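PDB 6IJ1: prenylcyclase from Actinoplanes teichomyceticus, which probably handles isoprenoid substrates as a prenyl transferase or cyclase, although its exact reaction is not established. Local coordinates for residues A[245-248]-A[249-253]; A[264-267]-A[268-271]. All coordinates share one frame; numbering follows the deposited sequence.

Interactions 1 and 2 each form the first turns of a helix, and the two helices follow one another in the chain: residues 245-253 open helix 246-256, and residues 264-271 then open helix 265-278. Their centres lie about 12 Å apart, on the same side of the chain's centre. Interaction 1 is buried, about 12 Å from that centre, whereas interaction 2 sits at the surface, about 22 Å out. They touch directly: Leu253 packs on Ala271 and on the backbone of Ile268, and Thr249 CG2 lies 4.0 Å from Ala271 CB. The pair thus joins the interior to the outer layer of this largely helical protein.

Interaction 1 (A[245-248]-A[249-253]); sequences SPFA and TALAL
Leu251 lays one methyl over the Phe247 ring, one helical turn back. Followed outward, Leu251 CB lies 3.5 Å from Phe247 O and CG passes the same carbonyl oxygen; CD1 then reaches the ring, 3.6 Å from its centroid and 12° off the normal, a CH-pi contact over the centre of the face. Phe247 takes part with its CG anti to the backbone N (chi1 -174°), which carries the ring to the flank where Leu251 rises; the ring also meets that of Trp195. With only a serine in place of Phe247, Leu251 CD1 would probably lose the ring face it rests on and Trp195 its ring partner. At the start of the turn Ser245 is the N-cap: its OG accepts from Ala248 N at 3.0 Å in a nearly straight bond. Ser245 O is gripped twice by Thr249, by N at 2.8 Å and by OG1 at 2.7 Å, from opposite faces of the carbonyl plane. The backbone of Ser245 and Thr249 OG1 also hydrogen-bond to Val236, the latter to its N. Helix 246-256 is packed on several sides: Leu251 and Phe247 meet helix 198-209 and Thr332 of helix 327-341, while Thr249 and Leu253 rest against helix 265-278.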
ATOM      1  N   SER A 245      -5.830  11.098  11.142  1.00 13.33           N
ATOM      2  CA  SER A 245      -4.803  10.683  10.161  1.00 11.57           C
ATOM      3  C   SER A 245      -5.427  10.692   8.767  1.00 12.22           C
ATOM      4  O   SER A 245      -6.372   9.969   8.561  1.00 13.43           O
ATOM      5  CB  SER A 245      -4.301   9.303  10.495  1.00 12.46           C
ATOM      6  OG  SER A 245      -3.598   8.741   9.401  1.00 12.87           O
ATOM      7  N   PRO A 246      -4.984  11.546   7.830  1.00 11.48           N
ATOM      8  CA  PRO A 246      -5.529  11.501   6.484  1.00 12.62           C
ATOM      9  C   PRO A 246      -5.354  10.087   5.912  1.00 12.77           C
ATOM     10  O   PRO A 246      -6.253   9.598   5.300  1.00 13.64           O
ATOM     11  CB  PRO A 246      -4.671  12.525   5.730  1.00 13.16           C
ATOM     12  CG  PRO A 246      -4.245  13.495   6.800  1.00 14.78           C
ATOM     13  CD  PRO A 246      -4.031  12.637   8.029  1.00 13.69           C
ATOM     14  N   PHE A 247      -4.202   9.462   6.156  1.00 12.09           N
ATOM     15  CA  PHE A 247      -3.983   8.104   5.621  1.00 12.23           C
ATOM     16  C   PHE A 247      -5.005   7.119   6.182  1.00 13.20           C
ATOM     17  O   PHE A 247      -5.677   6.390   5.415  1.00 13.29           O
ATOM     18  CB  PHE A 247      -2.543   7.736   6.027  1.00 12.75           C
ATOM     19  CG  PHE A 247      -2.017   6.448   5.478  1.00 11.78           C
ATOM     20  CD1 PHE A 247      -1.738   6.330   4.110  1.00 12.86           C
ATOM     21  CD2 PHE A 247      -1.757   5.401   6.321  1.00 11.74           C
ATOM     22  CE1 PHE A 247      -1.138   5.139   3.627  1.00 13.40           C
ATOM     23  CE2 PHE A 247      -1.148   4.178   5.843  1.00 11.55           C
ATOM     24  CZ  PHE A 247      -0.860   4.083   4.497  1.00 12.45           C
ATOM     25  N   ALA A 248      -5.120   7.057   7.514  1.00 12.93           N
ATOM     26  CA  ALA A 248      -6.021   6.058   8.098  1.00 11.79           C
ATOM     27  C   ALA A 248      -7.468   6.376   7.780  1.00 13.38           C
ATOM     28  O   ALA A 248      -8.296   5.443   7.662  1.00 13.41           O
ATOM     29  CB  ALA A 248      -5.812   5.979   9.607  1.00 14.27           C
ATOM     30  N   THR A 249      -7.817   7.675   7.694  1.00 13.17           N
ATOM     31  CA  THR A 249      -9.195   8.057   7.376  1.00 11.90           C
ATOM     32  C   THR A 249      -9.552   7.604   5.956  1.00 13.39           C
ATOM     33  O   THR A 249     -10.641   7.061   5.714  1.00 13.65           O
ATOM     34  CB  THR A 249      -9.330   9.590   7.523  1.00 12.80           C
ATOM     35  OG1 THR A 249      -9.045   9.903   8.866  1.00 13.52           O
ATOM     36  CG2 THR A 249     -10.776  10.047   7.254  1.00 13.69           C
ATOM     37  N   ALA A 250      -8.657   7.847   4.998  1.00 13.13           N
ATOM     38  CA  ALA A 250      -8.888   7.429   3.621  1.00 13.02           C
ATOM     39  C   ALA A 250      -9.018   5.913   3.509  1.00 13.97           C
ATOM     40  O   ALA A 250      -9.917   5.407   2.804  1.00 13.74           O
ATOM     41  CB  ALA A 250      -7.720   7.911   2.751  1.00 14.31           C
ATOM     42  N   LEU A 251      -8.168   5.191   4.223  1.00 13.41           N
ATOM     43  CA  LEU A 251      -8.219   3.738   4.164  1.00 12.60           C
ATOM     44  C   LEU A 251      -9.472   3.213   4.839  1.00 14.39           C
ATOM     45  O   LEU A 251     -10.080   2.260   4.321  1.00 14.25           O
ATOM     46  CB  LEU A 251      -6.945   3.156   4.799  1.00 11.99           C
ATOM     47  CG  LEU A 251      -5.718   3.482   3.984  1.00 12.31           C
ATOM     48  CD1 LEU A 251      -4.459   3.377   4.867  1.00 14.48           C
ATOM     49  CD2 LEU A 251      -5.603   2.574   2.728  1.00 13.37           C
ATOM     50  N   ALA A 252      -9.896   3.804   5.960  1.00 13.83           N
ATOM     51  CA  ALA A 252     -11.142   3.336   6.572  1.00 13.81           C
ATOM     52  C   ALA A 252     -12.314   3.589   5.641  1.00 14.62           C
ATOM     53  O   ALA A 252     -13.189   2.713   5.512  1.00 14.15           O
ATOM     54  CB  ALA A 252     -11.367   4.052   7.924  1.00 14.97           C
ATOM     55  N   LEU A 253     -12.381   4.775   4.999  1.00 13.15           N
ATOM     56  CA  LEU A 253     -13.434   5.045   4.013  1.00 12.73           C
ATOM     57  C   LEU A 253     -13.491   3.924   2.977  1.00 14.73           C
ATOM     58  O   LEU A 253     -14.574   3.388   2.660  1.00 14.32           O
ATOM     59  CB  LEU A 253     -13.141   6.418   3.371  1.00 14.64           C
ATOM     60  CG  LEU A 253     -14.171   7.013   2.427  1.00 15.81           C
ATOM     61  CD1 LEU A 253     -13.823   8.495   2.203  1.00 17.08           C
ATOM     62  CD2 LEU A 253     -14.191   6.288   1.048  1.00 17.58           C
TER

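Interaction 2 (A[264-267]-A[268-271])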
ATOM      1  N   GLY A 264     -22.794   1.994   5.351  1.00 15.11           N
ATOM      2  CA  GLY A 264     -21.823   3.044   5.715  1.00 15.70           C
ATOM      3  C   GLY A 264     -21.917   4.307   4.886  1.00 15.35           C
ATOM      4  O   GLY A 264     -20.944   5.025   4.820  1.00 17.15           O
ATOM      5  N   ASP A 265     -23.075   4.585   4.308  1.00 15.47           N
ATOM      6  CA  ASP A 265     -23.250   5.817   3.499  1.00 14.39           C
ATOM      7  C   ASP A 265     -22.838   7.049   4.320  1.00 16.49           C
ATOM      8  O   ASP A 265     -22.124   7.909   3.801  1.00 17.21           O
ATOM      9  CB  ASP A 265     -24.707   5.911   3.049  1.00 16.62           C
ATOM     10  CG  ASP A 265     -24.977   7.074   2.127  1.00 28.06           C
ATOM     11  OD1 ASP A 265     -24.563   6.996   0.971  1.00 34.14           O
ATOM     12  OD2 ASP A 265     -25.599   8.032   2.579  1.00 25.35           O
ATOM     13  N   ALA A 266     -23.307   7.122   5.559  1.00 15.64           N
ATOM     14  CA  ALA A 266     -23.026   8.277   6.438  1.00 15.46           C
ATOM     15  C   ALA A 266     -21.529   8.391   6.739  1.00 15.23           C
ATOM     16  O   ALA A 266     -20.997   9.479   6.643  1.00 16.05           O
ATOM     17  CB  ALA A 266     -23.820   8.133   7.707  1.00 15.28           C
ATOM     18  N   GLN A 267     -20.905   7.278   7.097  1.00 14.79           N
ATOM     19  CA  GLN A 267     -19.469   7.297   7.466  1.00 13.81           C
ATOM     20  C   GLN A 267     -18.615   7.678   6.252  1.00 16.99           C
ATOM     21  O   GLN A 267     -17.652   8.418   6.414  1.00 15.61           O
ATOM     22  CB  GLN A 267     -19.098   5.941   8.060  1.00 15.02           C
ATOM     23  CG  GLN A 267     -19.700   5.700   9.435  1.00 14.42           C
ATOM     24  CD  GLN A 267     -21.070   5.071   9.407  1.00 14.92           C
ATOM     25  OE1 GLN A 267     -21.720   4.972   8.380  1.00 17.14           O
ATOM     26  NE2 GLN A 267     -21.507   4.625  10.565  1.00 21.91           N
ATOM     27  N   ILE A 268     -18.967   7.171   5.079  1.00 13.95           N
ATOM     28  CA  ILE A 268     -18.184   7.495   3.859  1.00 14.92           C
ATOM     29  C   ILE A 268     -18.329   8.992   3.572  1.00 15.85           C
ATOM     30  O   ILE A 268     -17.323   9.626   3.309  1.00 17.09           O
ATOM     31  CB  ILE A 268     -18.630   6.609   2.682  1.00 15.98           C
ATOM     32  CG1 ILE A 268     -18.199   5.158   2.894  1.00 16.55           C
ATOM     33  CG2 ILE A 268     -18.120   7.155   1.361  1.00 16.05           C
ATOM     34  CD1 ILE A 268     -18.831   4.198   1.920  1.00 20.56           C
ATOM     35  N   ARG A 269     -19.544   9.533   3.638  1.00 14.08           N
ATOM     36  CA  ARG A 269     -19.715  10.983   3.355  1.00 15.93           C
ATOM     37  C   ARG A 269     -18.968  11.808   4.414  1.00 15.38           C
ATOM     38  O   ARG A 269     -18.352  12.811   4.052  1.00 16.90           O
ATOM     39  CB  ARG A 269     -21.200  11.337   3.231  1.00 30.00           C
ATOM     40  CG  ARG A 269     -21.821  10.886   1.918  1.00 30.00           C
ATOM     41  CD  ARG A 269     -23.269  11.290   1.701  1.00 30.00           C
ATOM     42  NE  ARG A 269     -24.224  10.525   2.485  1.00 30.00           N
ATOM     43  CZ  ARG A 269     -24.716  10.962   3.621  1.00 30.00           C
ATOM     44  NH1 ARG A 269     -24.384  12.170   4.030  1.00 30.00           N
ATOM     45  NH2 ARG A 269     -25.523  10.206   4.338  1.00 30.00           N
ATOM     46  N   ALA A 270     -19.027  11.383   5.673  1.00 15.85           N
ATOM     47  CA  ALA A 270     -18.346  12.127   6.755  1.00 14.15           C
ATOM     48  C   ALA A 270     -16.827  12.089   6.554  1.00 16.53           C
ATOM     49  O   ALA A 270     -16.191  13.136   6.704  1.00 16.79           O
ATOM     50  CB  ALA A 270     -18.749  11.581   8.099  1.00 16.05           C
ATOM     51  N   ALA A 271     -16.283  10.916   6.232  1.00 14.38           N
ATOM     52  CA  ALA A 271     -14.822  10.787   6.041  1.00 14.49           C
ATOM     53  C   ALA A 271     -14.389  11.598   4.822  1.00 14.50           C
ATOM     54  O   ALA A 271     -13.358  12.239   4.880  1.00 15.14           O
ATOM     55  CB  ALA A 271     -14.442   9.333   5.915  1.00 15.22           C
TER
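Asp265 and Arg269, one turn apart, form a salt bridge along the exposed flank of the helix start. A single carboxylate oxygen does the work: Asp265 OD2 accepts from Arg269 NE and from Arg269 NH2, each at 2.8 Å, so the guanidinium offers its NE-NH2 side to one atom. OD2 lies almost in the guanidinium plane, but the carboxylate is turned 49° against it. NE therefore comes from above the carboxylate plane and NH2 from the anti side, tilted out of that plane on the same face; the N-H angles, near 145°, are correspondingly bent. A bend at chi3 (-75°) folds the arginine back to the acid, laying one guanidinium face over Asp265 O and Ala266 CA. The negative charge at the N-terminal end of the helix is also likely to be favoured by the helix dipole.

The backbone bonds are the regular helical ladder. Gly264, at the N-cap position with a positive phi, a conformation that favours glycine, gives its O to Ile268 N at 2.9 Å, and Asp265 O receives Arg269 N at 3.1 Å. Ala266 O and Gln267 O pair in the same way with Ala270 N and Ala271 N.

Van der Waals packing within the turn centres on Ile268, whose CG1 lies 3.4 Å from Gly264 O and whose CD1 runs past the same carbonyl oxygen at 3.7 Å.

The helix start thus has two unlike flanks. Asp265, Ala266 and Arg269 are exposed, whereas Ile268 packs on Leu253 and Val256 of helix 246-256 and on Ala257 just after it, and Ala271 meets Thr249 and Leu253, fastening helix 265-278 to helix 246-256; Gln267 touches Ile230, just beyond helix 216-229.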